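FERM, ARHGEF and pleckstrin domain-containing protein 2 (Mus musculus, PDB 4GYV) acts as a guanine nucleotide exchange factor that activates RAC1, and takes part in semaphorin signalling, actin remodelling and osteoclast differentiation. Local coordinates at residues A[29-37]-A[51-59]. Numbering follows the deposited sequence.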
loop_
_atom_site.group_PDB
_atom_site.type_symbol
_atom_site.label_atom_id
_atom_site.label_comp_id
_atom_site.label_asym_id
_atom_site.label_seq_id
_atom_site.Cartn_x
_atom_site.Cartn_y
_atom_site.Cartn_z
ATOM N N ILE A 29 -11.430 11.235 2.189
ATOM C CA ILE A 29 -12.397 12.256 1.804
ATOM C C ILE A 29 -12.548 12.378 0.306
ATOM O O ILE A 29 -13.657 12.313 -0.211
ATOM C CB ILE A 29 -11.981 13.624 2.303
ATOM C CG1 ILE A 29 -11.955 13.643 3.821
ATOM C CG2 ILE A 29 -12.906 14.681 1.760
ATOM C CD1 ILE A 29 -11.131 14.810 4.350
ATOM N N THR A 30 -11.427 12.569 -0.382
ATOM C CA THR A 30 -11.451 12.905 -1.801
ATOM C C THR A 30 -11.972 11.788 -2.687
ATOM O O THR A 30 -12.571 12.050 -3.734
ATOM C CB THR A 30 -10.086 13.353 -2.289
ATOM O OG1 THR A 30 -9.182 12.234 -2.345
ATOM C CG2 THR A 30 -9.564 14.387 -1.350
ATOM N N VAL A 31 -11.749 10.549 -2.262
ATOM C CA VAL A 31 -12.181 9.420 -3.045
ATOM C C VAL A 31 -13.324 8.660 -2.398
ATOM O O VAL A 31 -14.399 8.551 -2.973
ATOM C CB VAL A 31 -11.002 8.485 -3.385
ATOM C CG1 VAL A 31 -11.487 7.154 -3.947
ATOM C CG2 VAL A 31 -10.138 9.139 -4.402
ATOM N N TRP A 32 -13.108 8.150 -1.198
ATOM C CA TRP A 32 -14.027 7.157 -0.649
ATOM C C TRP A 32 -15.339 7.708 -0.133
ATOM O O TRP A 32 -16.397 7.099 -0.347
ATOM C CB TRP A 32 -13.317 6.301 0.392
ATOM C CG TRP A 32 -12.145 5.695 -0.256
ATOM C CD1 TRP A 32 -10.859 6.006 -0.043
ATOM C CD2 TRP A 32 -12.156 4.723 -1.302
ATOM N NE1 TRP A 32 -10.047 5.278 -0.860
ATOM C CE2 TRP A 32 -10.819 4.475 -1.649
ATOM C CE3 TRP A 32 -13.167 4.025 -1.970
ATOM C CZ2 TRP A 32 -10.456 3.567 -2.644
ATOM C CZ3 TRP A 32 -12.803 3.122 -2.957
ATOM C CH2 TRP A 32 -11.461 2.901 -3.279
ATOM N N PHE A 33 -15.257 8.855 0.527
ATOM C CA PHE A 33 -16.421 9.541 1.027
ATOM C C PHE A 33 -17.206 10.071 -0.150
ATOM O O PHE A 33 -18.429 9.903 -0.247
ATOM C CB PHE A 33 -15.992 10.713 1.917
ATOM C CG PHE A 33 -17.118 11.315 2.708
ATOM C CD1 PHE A 33 -18.034 10.499 3.365
ATOM C CD2 PHE A 33 -17.261 12.692 2.805
ATOM C CE1 PHE A 33 -19.088 11.049 4.088
ATOM C CE2 PHE A 33 -18.313 13.249 3.532
ATOM C CZ PHE A 33 -19.221 12.423 4.175
ATOM N N ARG A 34 -16.485 10.710 -1.055
ATOM C CA ARG A 34 -17.099 11.329 -2.214
ATOM C C ARG A 34 -17.842 10.303 -3.047
ATOM O O ARG A 34 -18.896 10.589 -3.603
ATOM C CB ARG A 34 -16.018 11.957 -3.063
ATOM C CG ARG A 34 -16.526 12.866 -4.123
ATOM C CD ARG A 34 -15.395 13.089 -5.045
ATOM N NE ARG A 34 -15.160 14.490 -5.322
ATOM C CZ ARG A 34 -13.956 15.035 -5.345
ATOM N NH1 ARG A 34 -12.883 14.291 -5.080
ATOM N NH2 ARG A 34 -13.840 16.324 -5.626
ATOM N N SER A 35 -17.268 9.108 -3.134
ATOM C CA SER A 35 -17.905 7.991 -3.802
ATOM C C SER A 35 -19.287 7.724 -3.214
ATOM O O SER A 35 -20.285 7.642 -3.936
ATOM C CB SER A 35 -17.050 6.753 -3.642
ATOM O OG SER A 35 -17.256 5.861 -4.712
ATOM N N VAL A 36 -19.333 7.599 -1.894
ATOM C CA VAL A 36 -20.570 7.320 -1.182
ATOM C C VAL A 36 -21.547 8.487 -1.279
ATOM O O VAL A 36 -22.736 8.285 -1.523
ATOM C CB VAL A 36 -20.288 6.979 0.296
ATOM C CG1 VAL A 36 -21.475 7.269 1.137
ATOM C CG2 VAL A 36 -19.950 5.525 0.438
ATOM N N LEU A 37 -21.040 9.704 -1.094
ATOM C CA LEU A 37 -21.865 10.904 -1.151
ATOM C C LEU A 37 -22.618 11.054 -2.474
ATOM O O LEU A 37 -23.764 11.538 -2.521
ATOM C CB LEU A 37 -20.990 12.131 -0.956
ATOM C CG LEU A 37 -20.616 12.558 0.455
ATOM C CD1 LEU A 37 -19.949 13.907 0.364
ATOM C CD2 LEU A 37 -21.847 12.632 1.289
ATOM N N LEU A 51 -17.002 21.840 0.399
ATOM C CA LEU A 51 -16.065 20.831 0.858
ATOM C C LEU A 51 -14.968 20.578 -0.170
ATOM O O LEU A 51 -13.798 20.810 0.108
ATOM C CB LEU A 51 -16.805 19.532 1.160
ATOM C CG LEU A 51 -15.919 18.322 1.431
ATOM C CD1 LEU A 51 -14.935 18.614 2.535
ATOM C CD2 LEU A 51 -16.784 17.140 1.786
ATOM N N PHE A 52 -15.336 20.113 -1.359
ATOM C CA PHE A 52 -14.322 19.590 -2.270
ATOM C C PHE A 52 -13.506 20.633 -2.999
ATOM O O PHE A 52 -12.387 20.371 -3.371
ATOM C CB PHE A 52 -14.916 18.577 -3.229
ATOM C CG PHE A 52 -15.383 17.351 -2.546
ATOM C CD1 PHE A 52 -14.470 16.469 -2.000
ATOM C CD2 PHE A 52 -16.732 17.098 -2.393
ATOM C CE1 PHE A 52 -14.891 15.337 -1.335
ATOM C CE2 PHE A 52 -17.166 15.969 -1.716
ATOM C CZ PHE A 52 -16.247 15.088 -1.194
ATOM N N SER A 53 -14.063 21.821 -3.160
ATOM C CA SER A 53 -13.373 22.934 -3.777
ATOM C C SER A 53 -12.170 23.374 -2.941
ATOM O O SER A 53 -11.258 24.020 -3.458
ATOM C CB SER A 53 -14.351 24.090 -3.950
ATOM O OG SER A 53 -13.887 25.281 -3.345
ATOM N N ASN A 54 -12.176 23.024 -1.655
ATOM C CA ASN A 54 -11.146 23.471 -0.723
ATOM C C ASN A 54 -10.296 22.324 -0.170
ATOM O O ASN A 54 -9.542 22.515 0.813
ATOM C CB ASN A 54 -11.769 24.224 0.446
ATOM C CG ASN A 54 -12.416 25.512 0.030
ATOM O OD1 ASN A 54 -11.734 26.500 -0.271
ATOM N ND2 ASN A 54 -13.744 25.527 0.025
ATOM N N ILE A 55 -10.449 21.147 -0.791
ATOM C CA ILE A 55 -9.654 19.964 -0.474
ATOM C C ILE A 55 -8.922 19.458 -1.708
ATOM O O ILE A 55 -7.713 19.217 -1.662
ATOM C CB ILE A 55 -10.499 18.814 0.088
ATOM C CG1 ILE A 55 -10.978 19.154 1.474
ATOM C CG2 ILE A 55 -9.641 17.601 0.279
ATOM C CD1 ILE A 55 -9.828 19.328 2.396
ATOM N N ASP A 56 -9.664 19.313 -2.807
ATOM C CA ASP A 56 -9.095 18.920 -4.095
ATOM C C ASP A 56 -7.792 19.620 -4.468
ATOM O O ASP A 56 -6.828 18.947 -4.850
ATOM C CB ASP A 56 -10.095 19.097 -5.229
ATOM C CG ASP A 56 -11.089 17.954 -5.331
ATOM O OD1 ASP A 56 -10.840 16.864 -4.756
ATOM O OD2 ASP A 56 -12.125 18.161 -6.011
ATOM N N PRO A 57 -7.742 20.962 -4.360
ATOM C CA PRO A 57 -6.461 21.615 -4.685
ATOM C C PRO A 57 -5.360 21.307 -3.665
ATOM O O PRO A 57 -4.207 21.174 -4.057
ATOM C CB PRO A 57 -6.798 23.112 -4.631
ATOM C CG PRO A 57 -8.252 23.204 -4.507
ATOM C CD PRO A 57 -8.737 21.941 -3.893
ATOM N N VAL A 58 -5.717 21.232 -2.382
ATOM C CA VAL A 58 -4.776 20.864 -1.339
ATOM C C VAL A 58 -4.151 19.509 -1.647
ATOM O O VAL A 58 -2.929 19.340 -1.550
ATOM C CB VAL A 58 -5.462 20.809 0.048
ATOM C CG1 VAL A 58 -4.647 19.971 1.042
ATOM C CG2 VAL A 58 -5.692 22.197 0.578
ATOM N N TYR A 59 -4.982 18.545 -2.029
ATOM C CA TYR A 59 -4.463 17.239 -2.420
ATOM C C TYR A 59 -3.488 17.330 -3.608
ATOM O O TYR A 59 -2.431 16.700 -3.600
ATOM C CB TYR A 59 -5.605 16.289 -2.726
ATOM C CG TYR A 59 -5.191 14.902 -3.120
ATOM C CD1 TYR A 59 -4.926 14.585 -4.447
ATOM C CD2 TYR A 59 -5.099 13.894 -2.173
ATOM C CE1 TYR A 59 -4.554 13.306 -4.817
ATOM C CE2 TYR A 59 -4.743 12.600 -2.538
ATOM C CZ TYR A 59 -4.470 12.315 -3.859
ATOM O OH TYR A 59 -4.106 11.036 -4.212
#
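Arg34 and Asp56 form a salt bridge between helix 7-39 and the first turn of helix 56-77. NH2 of Arg34 gives its main bond to the syn lone pair of Asp56 OD2, at 2.5 Å and within the guanidinium plane; weak bonds from NH1 and NH2 reach OD1. The carboxylate lies nearly coplanar with the guanidinium, at its edge. NH1 of Arg34 also bonds to Thr30 O, 2.6 Å away on a carbonyl lone pair, and NE bonds to Asn204 OD1 of a second subunit; together these bonds probably fix the rotation of the group. Flat on the Phe52 ring, the guanidinium makes a cation-pi stack, with CZ 4.1 Å from the ring centroid and the planes 19° apart. With CG anti to the backbone N (chi1 -168°), the aliphatic stem of Arg34 crosses the same face, where CG makes a CH-pi contact. An alanine here is likely to leave Asp56 without its salt-bridge partner in helix 7-39 and uncover this face of Phe52. Phe52 is a knob among Ile29, Thr30, Arg34 and Leu37: Ile29 O and Leu37 CD1 meet its edge, and Ile29 CG2 touches Phe52 CE1 at 3.7 Å. Farther along, Thr30 CG2 packs on Ile55 CG2 at 3.6 Å. Ile55 is the N-cap residue of helix 56-77; the contact joins the turn between helices 45-52 and 56-77 to the long first helix of the all-helical DH (RhoGEF) domain.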